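Local coordinates for protein yxeP (Bacillus subtilis, PDB 1YSJ) that probably catalyses the hydrolysis of N-acetylcysteine to cysteine and acetate, using two divalent metal ions bound in each subunit, at residues A93-I98 with G347-A352; Y314-Q319 with Y354-P359; V203-I208 with E272-V277. The protein carries 1 engineered substitution. All coordinates share one frame; numbering follows the deposited sequence.

How the contacts relate
Contact 1 borders the nickel site, and contact 2 lies close by, with centres about 10 Å apart. Contact 3 lies farther out, about 24 Å from contact 1 and 21 Å from contact 2, centre to centre. Contacts 1 and 2 share the short helix 351-355, and Ala-352 packs on Pro-316 and Ser-317. Contacts 2 and 3 reach the same four-stranded antiparallel sheet, where strands 306-320 and 197-211 are neighbours. Along the chain, contact 3 is nested inside the loop closed by contact 1 and closes before contact 2 opens. Contacts 1 and 2 cross. Strand 306-320 belongs to the four-stranded sheet and packs on helix 351-355, and residues just before that helix border the nickel site.

Contact 1 (A93-I98 with G347-A352); sequences AIRADI and GGEDFA
Glu-349 OE2 accepts two hydrogen bonds. Arg-95 NH2 meets the syn lone pair of Glu-349 OE2 at 2.7 Å, in a bent bond tilted from the guanidinium plane. Phe-351 N lies 2.8 Å from Glu-349 OE2, nearly along the C-O axis, and this bond caps the turn into the helix. The other oxygen, Glu-349 OE1, takes a straighter bond from Arg-95 NH1, 2.8 Å long and 161° at the hydrogen. Arg-95 thus grips the carboxylate end-on, one nitrogen to each oxygen, although the two flat groups are turned 53° apart. NH2 of Arg-95 also makes a salt bridge of 2.7 Å with Asp-350 OD1, at the edge of the guanidinium.

Phe-351 CB lies above one face of the guanidinium and Asp-97 CG above the opposite one, both toward its rim. The arginine leaves the strand with CG trans to N (chi1 179°) and bends at chi2. This brings Arg-95 CD to the edge of the Phe-351 ring, 4.1 Å from Phe-351 CD1. Asp-97 OD2 is a long 3.6 Å from Arg-95 NH1 and well out of its plane, so charge alone links them. The same OD2 of Asp-97 lies 3.2 Å from Glu-349 OE1, two acceptors whose repulsion the arginine probably offsets. Changing Glu-349 to alanine would probably leave Arg-95 NH1 without its in-plane acceptor and the Phe-351 amide without its cap.

Outside the segments, Gln-154 bonds Arg-95 NE and Asp-350 OD1, and Asp-97 OD1 bonds His-127. The side chains of Asp-97 and Glu-349 lie beside those of the nickel ligands His-124 and His-182, respectively. This buried network of one arginine and three acids borders the dinuclear metal site of an M20 family peptidase.

Contact 2 (Y314-Q319 with Y354-P359); sequences YLPSVQ and YQEKIP
The side chain of Gln-355 reaches from the end of the helix to the backbone of Val-318 and Gln-319. Its CG stands opposite the carbonyl carbon (chi1 -70°), and the chain runs on extended. The terminal amide therefore lies against the strand, with Gln-355 CD 3.1 Å from Gln-319 O. Val-318 turns CG1 to the same amide. This branch is anti to the valine N (chi1 172°), and the two side chains meet at a slant.

Glu-356 makes the second touch. It too is extended beyond CG, and it crosses Pro-316 at about a right angle. Glu-356 CD sits 3.7 Å from Pro-316 CG, and Glu-356 CG packs on the same ring. The carboxylate thus lies beside an apolar ring at the more exposed end of the contact. After Tyr-354 the chain turns, and Tyr-354 O accepts from both Lys-357 N and Ile-358 N.

The contact joins the end of helix 351-355 to the last part of strand 306-320. Pro-316 and Val-318 also pack on Ala-352 of this helix. Strand 197-211 pairs with segment 314-319 through backbone bonds of Leu-315 with Val-203 and of Val-318 with Met-200, while Tyr-354 packs against helix 162-168.

Contact 3 (V203-I208 with E272-V277); sequences VDRFEI and EMEGTV
Three pairs of backbone hydrogen bonds join the antiparallel strands. Asp-204 pairs with Val-277, Phe-206 with Gly-275 and Ile-208 with Met-273, each pair bonded in both directions. The bond from Ile-208 N to Met-273 O is 2.8 Å long and nearly straight, at 170°. In between, Arg-205 with Thr-276 and Glu-207 with Glu-274 are non-hydrogen-bonded pairs. There CA-H groups meet carbonyls, as where Thr-276 CA lies 3.0 Å from Asp-204 O. A water donates to both Asp-204 OD1 and Val-277 O, fastening one end of the pairing.

Apolar packing centres on Phe-206. Its ring is set between the backbone N and the carbonyl carbon (chi1 73°), which lays it over its cross-strand partner, Gly-275. The glycine CA makes a CH-pi contact with one face, 4.1 Å from the ring centroid. Phe-206 CD1 also touches Val-277 CG2 at 3.7 Å. Farther along, Ile-208 CB lies 3.9 Å from CG of Met-273, a selenomethionine.

The other face carries Arg-205, Glu-207, Glu-274 and Thr-276. Arg-205 NE and Glu-274 OE2 are 4.5 Å apart, beyond a salt bridge. Glu-207 OE1 and Glu-272 OE1 come within 4.2 Å as like charges, but Arg-257 makes salt bridges with Glu-272 and Glu-274. Asp-204, on the apolar side, pairs with Arg-285.

The strands are the middle pair of a four-stranded antiparallel sheet, between strands 252-260 and 306-320. Helices 226-237 and 282-302 cover the face of Phe-206, Ile-208, Met-273 and Val-277. On the Arg-205 face, Trp-264 of the second subunit packs on Glu-274 and Thr-276 and makes a cation-pi contact with Arg-205.

Contact 1 (A93-I98 with G347-A352)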
ATOM      1  N   ALA A  93       1.875  11.781 -44.532  1.00 41.40           N
ATOM      2  CA  ALA A  93       0.699  11.502 -43.732  1.00 41.99           C
ATOM      3  C   ALA A  93       0.344  12.663 -42.818  1.00 43.03           C
ATOM      4  O   ALA A  93       1.220  13.391 -42.357  1.00 44.91           O
ATOM      5  CB  ALA A  93       0.890  10.213 -42.929  1.00 41.29           C
ATOM      6  N   ILE A  94      -0.953  12.838 -42.584  1.00 42.72           N
ATOM      7  CA  ILE A  94      -1.452  13.825 -41.636  1.00 44.38           C
ATOM      8  C   ILE A  94      -2.394  13.124 -40.651  1.00 44.01           C
ATOM      9  O   ILE A  94      -3.336  12.435 -41.048  1.00 44.64           O
ATOM     10  CB  ILE A  94      -2.153  15.015 -42.337  1.00 44.33           C
ATOM     11  CG1 ILE A  94      -1.164  15.762 -43.240  1.00 43.04           C
ATOM     12  CG2 ILE A  94      -2.745  15.972 -41.296  1.00 45.68           C
ATOM     13  CD1 ILE A  94      -1.805  16.824 -44.134  1.00 45.69           C
ATOM     14  N   ARG A  95      -2.128  13.305 -39.367  1.00 42.74           N
ATOM     15  CA  ARG A  95      -2.778  12.509 -38.346  1.00 42.68           C
ATOM     16  C   ARG A  95      -3.681  13.335 -37.434  1.00 42.53           C
ATOM     17  O   ARG A  95      -3.302  14.417 -36.982  1.00 44.22           O
ATOM     18  CB  ARG A  95      -1.715  11.753 -37.541  1.00 41.00           C
ATOM     19  CG  ARG A  95      -2.231  10.878 -36.405  1.00 40.78           C
ATOM     20  CD  ARG A  95      -2.401  11.682 -35.119  1.00 37.57           C
ATOM     21  NE  ARG A  95      -2.217  10.839 -33.947  1.00 44.40           N
ATOM     22  CZ  ARG A  95      -1.959  11.296 -32.727  1.00 45.64           C
ATOM     23  NH1 ARG A  95      -1.864  12.602 -32.503  1.00 42.53           N
ATOM     24  NH2 ARG A  95      -1.792  10.438 -31.731  1.00 43.92           N
ATOM     25  N   ALA A  96      -4.876  12.804 -37.178  1.00 42.31           N
ATOM     26  CA  ALA A  96      -5.767  13.300 -36.125  1.00 43.35           C
ATOM     27  C   ALA A  96      -6.200  12.144 -35.218  1.00 43.39           C
ATOM     28  O   ALA A  96      -6.346  11.011 -35.676  1.00 44.62           O
ATOM     29  CB  ALA A  96      -6.989  13.983 -36.732  1.00 41.70           C
ATOM     30  N   ASP A  97      -6.397  12.433 -33.936  1.00 44.71           N
ATOM     31  CA  ASP A  97      -6.911  11.446 -32.975  1.00 46.40           C
ATOM     32  C   ASP A  97      -8.412  11.621 -32.759  1.00 45.15           C
ATOM     33  O   ASP A  97      -8.907  12.744 -32.746  1.00 46.40           O
ATOM     34  CB  ASP A  97      -6.150  11.510 -31.643  1.00 47.79           C
ATOM     35  CG  ASP A  97      -5.723  12.926 -31.265  1.00 53.20           C
ATOM     36  OD1 ASP A  97      -6.279  13.910 -31.804  1.00 58.89           O
ATOM     37  OD2 ASP A  97      -4.815  13.049 -30.419  1.00 59.35           O
ATOM     38  N   ILE A  98      -9.137  10.514 -32.600  1.00 44.65           N
ATOM     39  CA  ILE A  98     -10.610  10.567 -32.620  1.00 43.29           C
ATOM     40  C   ILE A  98     -11.340  10.171 -31.318  1.00 44.77           C
ATOM     41  O   ILE A  98     -12.567  10.245 -31.257  1.00 44.97           O
ATOM     42  CB  ILE A  98     -11.200   9.762 -33.826  1.00 44.45           C
ATOM     43  CG1 ILE A  98     -10.987   8.246 -33.655  1.00 43.27           C
ATOM     44  CG2 ILE A  98     -10.609  10.258 -35.141  1.00 42.39           C
ATOM     45  CD1 ILE A  98     -11.762   7.384 -34.656  1.00 40.41           C
ATOM     46  N   GLY A 347       3.304  15.706 -20.761  1.00 49.69           N
ATOM     47  CA  GLY A 347       2.451  14.606 -21.199  1.00 50.45           C
ATOM     48  C   GLY A 347       3.063  13.785 -22.320  1.00 50.33           C
ATOM     49  O   GLY A 347       4.030  14.201 -22.952  1.00 50.29           O
ATOM     50  N   GLY A 348       2.490  12.610 -22.558  1.00 51.10           N
ATOM     51  CA  GLY A 348       2.945  11.715 -23.614  1.00 49.94           C
ATOM     52  C   GLY A 348       1.906  11.603 -24.709  1.00 50.18           C
ATOM     53  O   GLY A 348       0.704  11.642 -24.444  1.00 51.75           O
ATOM     54  N   GLU A 349       2.371  11.477 -25.945  1.00 48.81           N
ATOM     55  CA  GLU A 349       1.485  11.361 -27.092  1.00 47.30           C
ATOM     56  C   GLU A 349       1.948  10.173 -27.925  1.00 45.99           C
ATOM     57  O   GLU A 349       3.143  10.020 -28.176  1.00 45.67           O
ATOM     58  CB  GLU A 349       1.519  12.652 -27.912  1.00 45.85           C
ATOM     59  CG  GLU A 349       0.141  13.262 -28.208  1.00 47.01           C
ATOM     60  CD  GLU A 349      -0.595  12.593 -29.367  1.00 54.44           C
ATOM     61  OE1 GLU A 349      -1.669  13.103 -29.759  1.00 59.43           O
ATOM     62  OE2 GLU A 349      -0.114  11.565 -29.890  1.00 53.37           O
ATOM     63  N   ASP A 350       1.012   9.325 -28.349  1.00 45.48           N
ATOM     64  CA  ASP A 350       1.401   8.129 -29.099  1.00 44.31           C
ATOM     65  C   ASP A 350       1.800   8.418 -30.549  1.00 43.69           C
ATOM     66  O   ASP A 350       2.274   7.528 -31.255  1.00 42.77           O
ATOM     67  CB  ASP A 350       0.397   6.969 -28.940  1.00 44.86           C
ATOM     68  CG  ASP A 350      -0.898   7.158 -29.715  1.00 46.86           C
ATOM     69  OD1 ASP A 350      -1.217   8.267 -30.201  1.00 51.36           O
ATOM     70  OD2 ASP A 350      -1.620   6.148 -29.831  1.00 51.94           O
ATOM     71  N   PHE A 351       1.654   9.680 -30.956  1.00 41.92           N
ATOM     72  CA  PHE A 351       2.222  10.176 -32.207  1.00 42.48           C
ATOM     73  C   PHE A 351       3.733   9.914 -32.256  1.00 43.37           C
ATOM     74  O   PHE A 351       4.303   9.734 -33.335  1.00 42.94           O
ATOM     75  CB  PHE A 351       1.927  11.675 -32.374  1.00 41.86           C
ATOM     76  CG  PHE A 351       2.406  12.255 -33.678  1.00 39.99           C
ATOM     77  CD1 PHE A 351       1.621  12.172 -34.820  1.00 37.64           C
ATOM     78  CD2 PHE A 351       3.647  12.889 -33.762  1.00 41.86           C
ATOM     79  CE1 PHE A 351       2.063  12.708 -36.033  1.00 36.11           C
ATOM     80  CE2 PHE A 351       4.099  13.427 -34.976  1.00 37.02           C
ATOM     81  CZ  PHE A 351       3.302  13.334 -36.110  1.00 35.26           C
ATOM     82  N   ALA A 352       4.365   9.883 -31.080  1.00 43.58           N
ATOM     83  CA  ALA A 352       5.804   9.608 -30.940  1.00 43.05           C
ATOM     84  C   ALA A 352       6.209   8.251 -31.511  1.00 43.42           C
ATOM     85  O   ALA A 352       7.319   8.091 -32.019  1.00 42.41           O
ATOM     86  CB  ALA A 352       6.216   9.704 -29.485  1.00 42.71           C
TER

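Contact 2 (Y314-Q319 with Y354-P359)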
ATOM      1  N   TYR A 314       6.332   2.519 -22.248  1.00 39.66           N
ATOM      2  CA  TYR A 314       4.986   2.948 -22.594  1.00 39.82           C
ATOM      3  C   TYR A 314       5.045   3.838 -23.840  1.00 40.41           C
ATOM      4  O   TYR A 314       4.493   3.483 -24.884  1.00 40.65           O
ATOM      5  CB  TYR A 314       4.362   3.666 -21.388  1.00 40.92           C
ATOM      6  CG  TYR A 314       2.908   4.079 -21.511  1.00 40.37           C
ATOM      7  CD1 TYR A 314       1.884   3.133 -21.502  1.00 38.25           C
ATOM      8  CD2 TYR A 314       2.557   5.427 -21.592  1.00 44.38           C
ATOM      9  CE1 TYR A 314       0.545   3.521 -21.598  1.00 41.33           C
ATOM     10  CE2 TYR A 314       1.228   5.827 -21.689  1.00 38.97           C
ATOM     11  CZ  TYR A 314       0.229   4.872 -21.685  1.00 41.27           C
ATOM     12  OH  TYR A 314      -1.083   5.275 -21.779  1.00 43.09           O
ATOM     13  N   LEU A 315       5.742   4.971 -23.736  1.00 40.22           N
ATOM     14  CA  LEU A 315       5.880   5.906 -24.857  1.00 38.27           C
ATOM     15  C   LEU A 315       7.276   6.522 -24.983  1.00 37.92           C
ATOM     16  O   LEU A 315       7.838   6.989 -23.989  1.00 36.94           O
ATOM     17  CB  LEU A 315       4.849   7.034 -24.751  1.00 38.21           C
ATOM     18  CG  LEU A 315       3.368   6.750 -25.022  1.00 39.71           C
ATOM     19  CD1 LEU A 315       2.550   8.007 -24.782  1.00 38.88           C
ATOM     20  CD2 LEU A 315       3.135   6.221 -26.435  1.00 41.10           C
ATOM     21  N   PRO A 316       7.842   6.520 -26.210  1.00 36.76           N
ATOM     22  CA  PRO A 316       8.997   7.373 -26.497  1.00 35.83           C
ATOM     23  C   PRO A 316       8.596   8.851 -26.493  1.00 36.48           C
ATOM     24  O   PRO A 316       7.407   9.178 -26.466  1.00 37.58           O
ATOM     25  CB  PRO A 316       9.408   6.945 -27.912  1.00 34.81           C
ATOM     26  CG  PRO A 316       8.167   6.382 -28.511  1.00 33.45           C
ATOM     27  CD  PRO A 316       7.454   5.711 -27.383  1.00 35.46           C
ATOM     28  N   SER A 317       9.586   9.731 -26.522  1.00 36.73           N
ATOM     29  CA  SER A 317       9.346  11.165 -26.589  1.00 38.35           C
ATOM     30  C   SER A 317       8.928  11.619 -27.996  1.00 38.28           C
ATOM     31  O   SER A 317       9.409  11.078 -28.995  1.00 36.97           O
ATOM     32  CB  SER A 317      10.610  11.903 -26.165  1.00 38.30           C
ATOM     33  OG  SER A 317      10.380  13.291 -26.109  1.00 45.92           O
ATOM     34  N   VAL A 318       8.034  12.608 -28.064  1.00 38.54           N
ATOM     35  CA  VAL A 318       7.694  13.257 -29.335  1.00 37.47           C
ATOM     36  C   VAL A 318       8.901  14.083 -29.786  1.00 38.87           C
ATOM     37  O   VAL A 318       9.231  15.107 -29.175  1.00 38.30           O
ATOM     38  CB  VAL A 318       6.404  14.128 -29.251  1.00 38.29           C
ATOM     39  CG1 VAL A 318       6.195  14.933 -30.542  1.00 31.91           C
ATOM     40  CG2 VAL A 318       5.182  13.264 -28.970  1.00 33.80           C
ATOM     41  N   GLN A 319       9.551  13.619 -30.851  0.50 38.89           N
ATOM     42  CA  GLN A 319      10.772  14.229 -31.373  0.50 39.02           C
ATOM     43  C   GLN A 319      10.521  14.795 -32.770  0.50 38.42           C
ATOM     44  O   GLN A 319      10.226  14.046 -33.702  0.50 38.22           O
ATOM     45  CB  GLN A 319      11.893  13.181 -31.419  0.50 39.52           C
ATOM     46  CG  GLN A 319      13.274  13.722 -31.776  0.50 39.54           C
ATOM     47  CD  GLN A 319      14.083  14.137 -30.563  0.50 39.02           C
ATOM     48  OE1 GLN A 319      13.750  13.792 -29.430  0.50 41.22           O
ATOM     49  NE2 GLN A 319      15.163  14.872 -30.799  0.50 41.14           N
ATOM     50  N   TYR A 354       4.974   6.876 -34.186  1.00 41.59           N
ATOM     51  CA  TYR A 354       5.169   7.093 -35.619  1.00 42.98           C
ATOM     52  C   TYR A 354       6.574   7.603 -35.922  1.00 42.67           C
ATOM     53  O   TYR A 354       7.217   7.139 -36.858  1.00 42.90           O
ATOM     54  CB  TYR A 354       4.149   8.089 -36.177  1.00 42.44           C
ATOM     55  CG  TYR A 354       2.700   7.679 -36.056  1.00 41.82           C
ATOM     56  CD1 TYR A 354       1.775   8.524 -35.452  1.00 43.11           C
ATOM     57  CD2 TYR A 354       2.246   6.460 -36.566  1.00 42.53           C
ATOM     58  CE1 TYR A 354       0.444   8.170 -35.346  1.00 46.92           C
ATOM     59  CE2 TYR A 354       0.909   6.093 -36.467  1.00 39.74           C
ATOM     60  CZ  TYR A 354       0.016   6.954 -35.856  1.00 44.37           C
ATOM     61  OH  TYR A 354      -1.309   6.610 -35.743  1.00 44.33           O
ATOM     62  N   GLN A 355       7.035   8.555 -35.112  1.00 45.22           N
ATOM     63  CA  GLN A 355       8.340   9.204 -35.285  1.00 46.80           C
ATOM     64  C   GLN A 355       9.539   8.303 -34.993  1.00 47.56           C
ATOM     65  O   GLN A 355      10.667   8.639 -35.350  1.00 48.86           O
ATOM     66  CB  GLN A 355       8.422  10.468 -34.425  1.00 47.06           C
ATOM     67  CG  GLN A 355       7.541  11.611 -34.894  1.00 47.83           C
ATOM     68  CD  GLN A 355       7.392  12.691 -33.842  1.00 52.73           C
ATOM     69  OE1 GLN A 355       7.358  13.882 -34.157  1.00 56.33           O
ATOM     70  NE2 GLN A 355       7.307  12.281 -32.582  1.00 49.03           N
ATOM     71  N   GLU A 356       9.298   7.171 -34.336  1.00 48.91           N
ATOM     72  CA  GLU A 356      10.331   6.153 -34.154  1.00 50.74           C
ATOM     73  C   GLU A 356      10.661   5.479 -35.480  1.00 51.36           C
ATOM     74  O   GLU A 356      11.744   4.926 -35.649  1.00 52.96           O
ATOM     75  CB  GLU A 356       9.879   5.084 -33.156  1.00 51.12           C
ATOM     76  CG  GLU A 356      10.049   5.450 -31.693  1.00 51.26           C
ATOM     77  CD  GLU A 356      10.044   4.228 -30.786  1.00 56.19           C
ATOM     78  OE1 GLU A 356      10.965   4.105 -29.949  1.00 58.50           O
ATOM     79  OE2 GLU A 356       9.129   3.383 -30.910  1.00 59.29           O
ATOM     80  N   LYS A 357       9.712   5.529 -36.412  1.00 52.79           N
ATOM     81  CA  LYS A 357       9.813   4.806 -37.675  1.00 53.77           C
ATOM     82  C   LYS A 357      10.170   5.717 -38.850  1.00 52.73           C
ATOM     83  O   LYS A 357      11.026   5.375 -39.666  1.00 53.39           O
ATOM     84  CB  LYS A 357       8.499   4.066 -37.963  1.00 55.13           C
ATOM     85  CG  LYS A 357       7.982   3.196 -36.814  1.00 57.64           C
ATOM     86  CD  LYS A 357       8.953   2.071 -36.457  1.00 62.12           C
ATOM     87  CE  LYS A 357       8.298   1.056 -35.538  1.00 64.45           C
ATOM     88  NZ  LYS A 357       9.300   0.310 -34.730  1.00 64.83           N
ATOM     89  N   ILE A 358       9.504   6.868 -38.932  1.00 50.91           N
ATOM     90  CA  ILE A 358       9.711   7.819 -40.026  1.00 50.70           C
ATOM     91  C   ILE A 358       9.844   9.254 -39.501  1.00 49.44           C
ATOM     92  O   ILE A 358       9.395   9.537 -38.391  1.00 49.27           O
ATOM     93  CB  ILE A 358       8.566   7.751 -41.094  1.00 51.16           C
ATOM     94  CG1 ILE A 358       7.198   8.037 -40.468  1.00 46.85           C
ATOM     95  CG2 ILE A 358       8.579   6.404 -41.838  1.00 53.64           C
ATOM     96  CD1 ILE A 358       6.152   8.475 -41.465  1.00 44.21           C
ATOM     97  N   PRO A 359      10.460  10.160 -40.298  1.00 48.44           N
ATOM     98  CA  PRO A 359      10.563  11.575 -39.934  1.00 47.18           C
ATOM     99  C   PRO A 359       9.191  12.197 -39.718  1.00 46.97           C
ATOM    100  O   PRO A 359       8.249  11.896 -40.457  1.00 46.17           O
ATOM    101  CB  PRO A 359      11.231  12.204 -41.164  1.00 47.38           C
ATOM    102  CG  PRO A 359      11.965  11.107 -41.801  1.00 45.06           C
ATOM    103  CD  PRO A 359      11.110   9.897 -41.596  1.00 48.30           C
TER

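Contact 3 (V203-I208 with E272-V277)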
ATOM      1  N   VAL A 203       7.181   8.378 -21.683  1.00 39.84           N
ATOM      2  CA  VAL A 203       6.518   7.870 -20.490  1.00 41.75           C
ATOM      3  C   VAL A 203       6.845   6.396 -20.360  1.00 42.76           C
ATOM      4  O   VAL A 203       6.713   5.635 -21.321  1.00 43.21           O
ATOM      5  CB  VAL A 203       4.973   8.088 -20.501  1.00 43.03           C
ATOM      6  CG1 VAL A 203       4.367   7.649 -19.173  1.00 42.60           C
ATOM      7  CG2 VAL A 203       4.620   9.554 -20.774  1.00 40.80           C
ATOM      8  N   ASP A 204       7.294   6.007 -19.172  1.00 43.11           N
ATOM      9  CA  ASP A 204       7.658   4.627 -18.893  1.00 42.06           C
ATOM     10  C   ASP A 204       7.222   4.247 -17.499  1.00 41.62           C
ATOM     11  O   ASP A 204       7.274   5.063 -16.578  1.00 41.92           O
ATOM     12  CB  ASP A 204       9.163   4.422 -19.053  1.00 41.77           C
ATOM     13  CG  ASP A 204       9.626   4.606 -20.489  1.00 44.24           C
ATOM     14  OD1 ASP A 204      10.614   5.330 -20.707  1.00 45.03           O
ATOM     15  OD2 ASP A 204       8.998   4.037 -21.406  1.00 48.60           O
ATOM     16  N   ARG A 205       6.788   3.000 -17.358  1.00 40.78           N
ATOM     17  CA  ARG A 205       6.313   2.470 -16.090  1.00 41.18           C
ATOM     18  C   ARG A 205       7.434   1.679 -15.424  1.00 38.98           C
ATOM     19  O   ARG A 205       8.201   0.994 -16.100  1.00 37.68           O
ATOM     20  CB  ARG A 205       5.097   1.569 -16.336  1.00 41.09           C
ATOM     21  CG  ARG A 205       4.287   1.221 -15.097  1.00 43.49           C
ATOM     22  CD  ARG A 205       3.136   0.279 -15.430  1.00 44.30           C
ATOM     23  NE  ARG A 205       3.581  -1.101 -15.609  1.00 53.75           N
ATOM     24  CZ  ARG A 205       2.814  -2.091 -16.058  1.00 57.35           C
ATOM     25  NH1 ARG A 205       1.546  -1.869 -16.382  1.00 62.77           N
ATOM     26  NH2 ARG A 205       3.320  -3.310 -16.187  1.00 58.82           N
ATOM     27  N   PHE A 206       7.532   1.788 -14.103  1.00 38.97           N
ATOM     28  CA  PHE A 206       8.457   0.949 -13.335  1.00 38.55           C
ATOM     29  C   PHE A 206       7.777   0.355 -12.106  1.00 38.27           C
ATOM     30  O   PHE A 206       6.821   0.924 -11.590  1.00 38.07           O
ATOM     31  CB  PHE A 206       9.723   1.721 -12.936  1.00 38.23           C
ATOM     32  CG  PHE A 206       9.505   2.743 -11.850  1.00 39.72           C
ATOM     33  CD1 PHE A 206       9.221   4.064 -12.170  1.00 39.22           C
ATOM     34  CD2 PHE A 206       9.603   2.384 -10.504  1.00 41.45           C
ATOM     35  CE1 PHE A 206       9.026   5.012 -11.169  1.00 37.74           C
ATOM     36  CE2 PHE A 206       9.402   3.323  -9.501  1.00 40.65           C
ATOM     37  CZ  PHE A 206       9.113   4.642  -9.837  1.00 40.04           C
ATOM     38  N   GLU A 207       8.285  -0.789 -11.653  1.00 39.17           N
ATOM     39  CA  GLU A 207       7.811  -1.451 -10.445  1.00 40.43           C
ATOM     40  C   GLU A 207       9.004  -1.973  -9.644  1.00 39.08           C
ATOM     41  O   GLU A 207       9.894  -2.622 -10.195  1.00 39.81           O
ATOM     42  CB  GLU A 207       6.868  -2.605 -10.806  1.00 40.52           C
ATOM     43  CG  GLU A 207       6.340  -3.401  -9.603  1.00 44.36           C
ATOM     44  CD  GLU A 207       5.576  -4.661 -10.002  1.00 46.44           C
ATOM     45  OE1 GLU A 207       5.460  -5.574  -9.151  1.00 48.90           O
ATOM     46  OE2 GLU A 207       5.096  -4.740 -11.159  1.00 51.36           O
ATOM     47  N   ILE A 208       9.024  -1.676  -8.349  1.00 38.59           N
ATOM     48  CA  ILE A 208      10.058  -2.203  -7.455  1.00 38.16           C
ATOM     49  C   ILE A 208       9.447  -2.991  -6.304  1.00 37.14           C
ATOM     50  O   ILE A 208       8.595  -2.478  -5.578  1.00 36.96           O
ATOM     51  CB  ILE A 208      10.988  -1.100  -6.890  1.00 37.79           C
ATOM     52  CG1 ILE A 208      11.503  -0.199  -8.012  1.00 36.14           C
ATOM     53  CG2 ILE A 208      12.158  -1.731  -6.138  1.00 37.54           C
ATOM     54  CD1 ILE A 208      12.314   0.980  -7.540  1.00 37.71           C
ATOM     55  N   GLU A 272       6.135  -3.031  -1.998  1.00 47.10           N
ATOM     56  CA  GLU A 272       6.141  -2.737  -3.430  1.00 49.51           C
ATOM     57  C   GLU A 272       5.828  -1.278  -3.735  1.00 49.41           C
ATOM     58  O   GLU A 272       5.088  -0.618  -3.003  1.00 48.07           O
ATOM     59  CB  GLU A 272       5.219  -3.684  -4.219  1.00 49.41           C
ATOM     60  CG  GLU A 272       3.722  -3.539  -3.942  1.00 52.09           C
ATOM     61  CD  GLU A 272       2.857  -4.452  -4.809  1.00 53.90           C
ATOM     62  OE1 GLU A 272       3.411  -5.322  -5.518  1.00 60.49           O
ATOM     63  OE2 GLU A 272       1.616  -4.299  -4.779  1.00 58.33           O
HETATM   64  N   MSE A 273       6.424  -0.781  -4.813  1.00 50.82           N
HETATM   65  CA  MSE A 273       6.130   0.554  -5.312  1.00 54.33           C
HETATM   66  C   MSE A 273       6.148   0.585  -6.836  1.00 51.84           C
HETATM   67  O   MSE A 273       6.853  -0.200  -7.476  1.00 51.72           O
HETATM   68  CB  MSE A 273       7.094   1.593  -4.729  1.00 53.57           C
HETATM   69  CG  MSE A 273       8.540   1.478  -5.189  1.00 57.17           C
HETATM   70 SE   MSE A 273       9.722   2.655  -4.168  1.00 67.35          SE
HETATM   71  CE  MSE A 273       9.798   1.638  -2.532  1.00 60.11           C
ATOM     72  N   GLU A 274       5.350   1.477  -7.410  1.00 50.59           N
ATOM     73  CA  GLU A 274       5.362   1.681  -8.851  1.00 49.89           C
ATOM     74  C   GLU A 274       5.146   3.142  -9.212  1.00 47.26           C
ATOM     75  O   GLU A 274       4.723   3.941  -8.377  1.00 46.08           O
ATOM     76  CB  GLU A 274       4.375   0.742  -9.576  1.00 49.30           C
ATOM     77  CG  GLU A 274       2.889   1.033  -9.387  1.00 52.70           C
ATOM     78  CD  GLU A 274       1.996   0.166 -10.278  1.00 54.59           C
ATOM     79  OE1 GLU A 274       0.862  -0.153  -9.858  1.00 55.59           O
ATOM     80  OE2 GLU A 274       2.420  -0.196 -11.403  1.00 62.12           O
ATOM     81  N   GLY A 275       5.463   3.483 -10.456  1.00 46.30           N
ATOM     82  CA  GLY A 275       5.341   4.850 -10.939  1.00 44.98           C
ATOM     83  C   GLY A 275       5.846   5.019 -12.357  1.00 44.36           C
ATOM     84  O   GLY A 275       6.024   4.041 -13.092  1.00 44.21           O
ATOM     85  N   THR A 276       6.088   6.269 -12.733  1.00 43.37           N
ATOM     86  CA  THR A 276       6.498   6.597 -14.089  1.00 43.13           C
ATOM     87  C   THR A 276       7.787   7.399 -14.122  1.00 42.23           C
ATOM     88  O   THR A 276       8.093   8.154 -13.199  1.00 42.46           O
ATOM     89  CB  THR A 276       5.417   7.399 -14.849  1.00 41.94           C
ATOM     90  OG1 THR A 276       4.955   8.475 -14.026  1.00 44.56           O
ATOM     91  CG2 THR A 276       4.247   6.516 -15.217  1.00 42.30           C
ATOM     92  N   VAL A 277       8.533   7.209 -15.203  1.00 41.62           N
ATOM     93  CA  VAL A 277       9.690   8.027 -15.513  1.00 41.53           C
ATOM     94  C   VAL A 277       9.382   8.837 -16.773  1.00 40.80           C
ATOM     95  O   VAL A 277       8.812   8.316 -17.738  1.00 39.53           O
ATOM     96  CB  VAL A 277      10.951   7.165 -15.724  1.00 42.24           C
ATOM     97  CG1 VAL A 277      12.176   8.046 -15.884  1.00 43.92           C
ATOM     98  CG2 VAL A 277      11.142   6.213 -14.552  1.00 42.75           C
TER
HETATM   99  O   HOH W   1      10.562   7.676 -19.758  1.00 40.60           O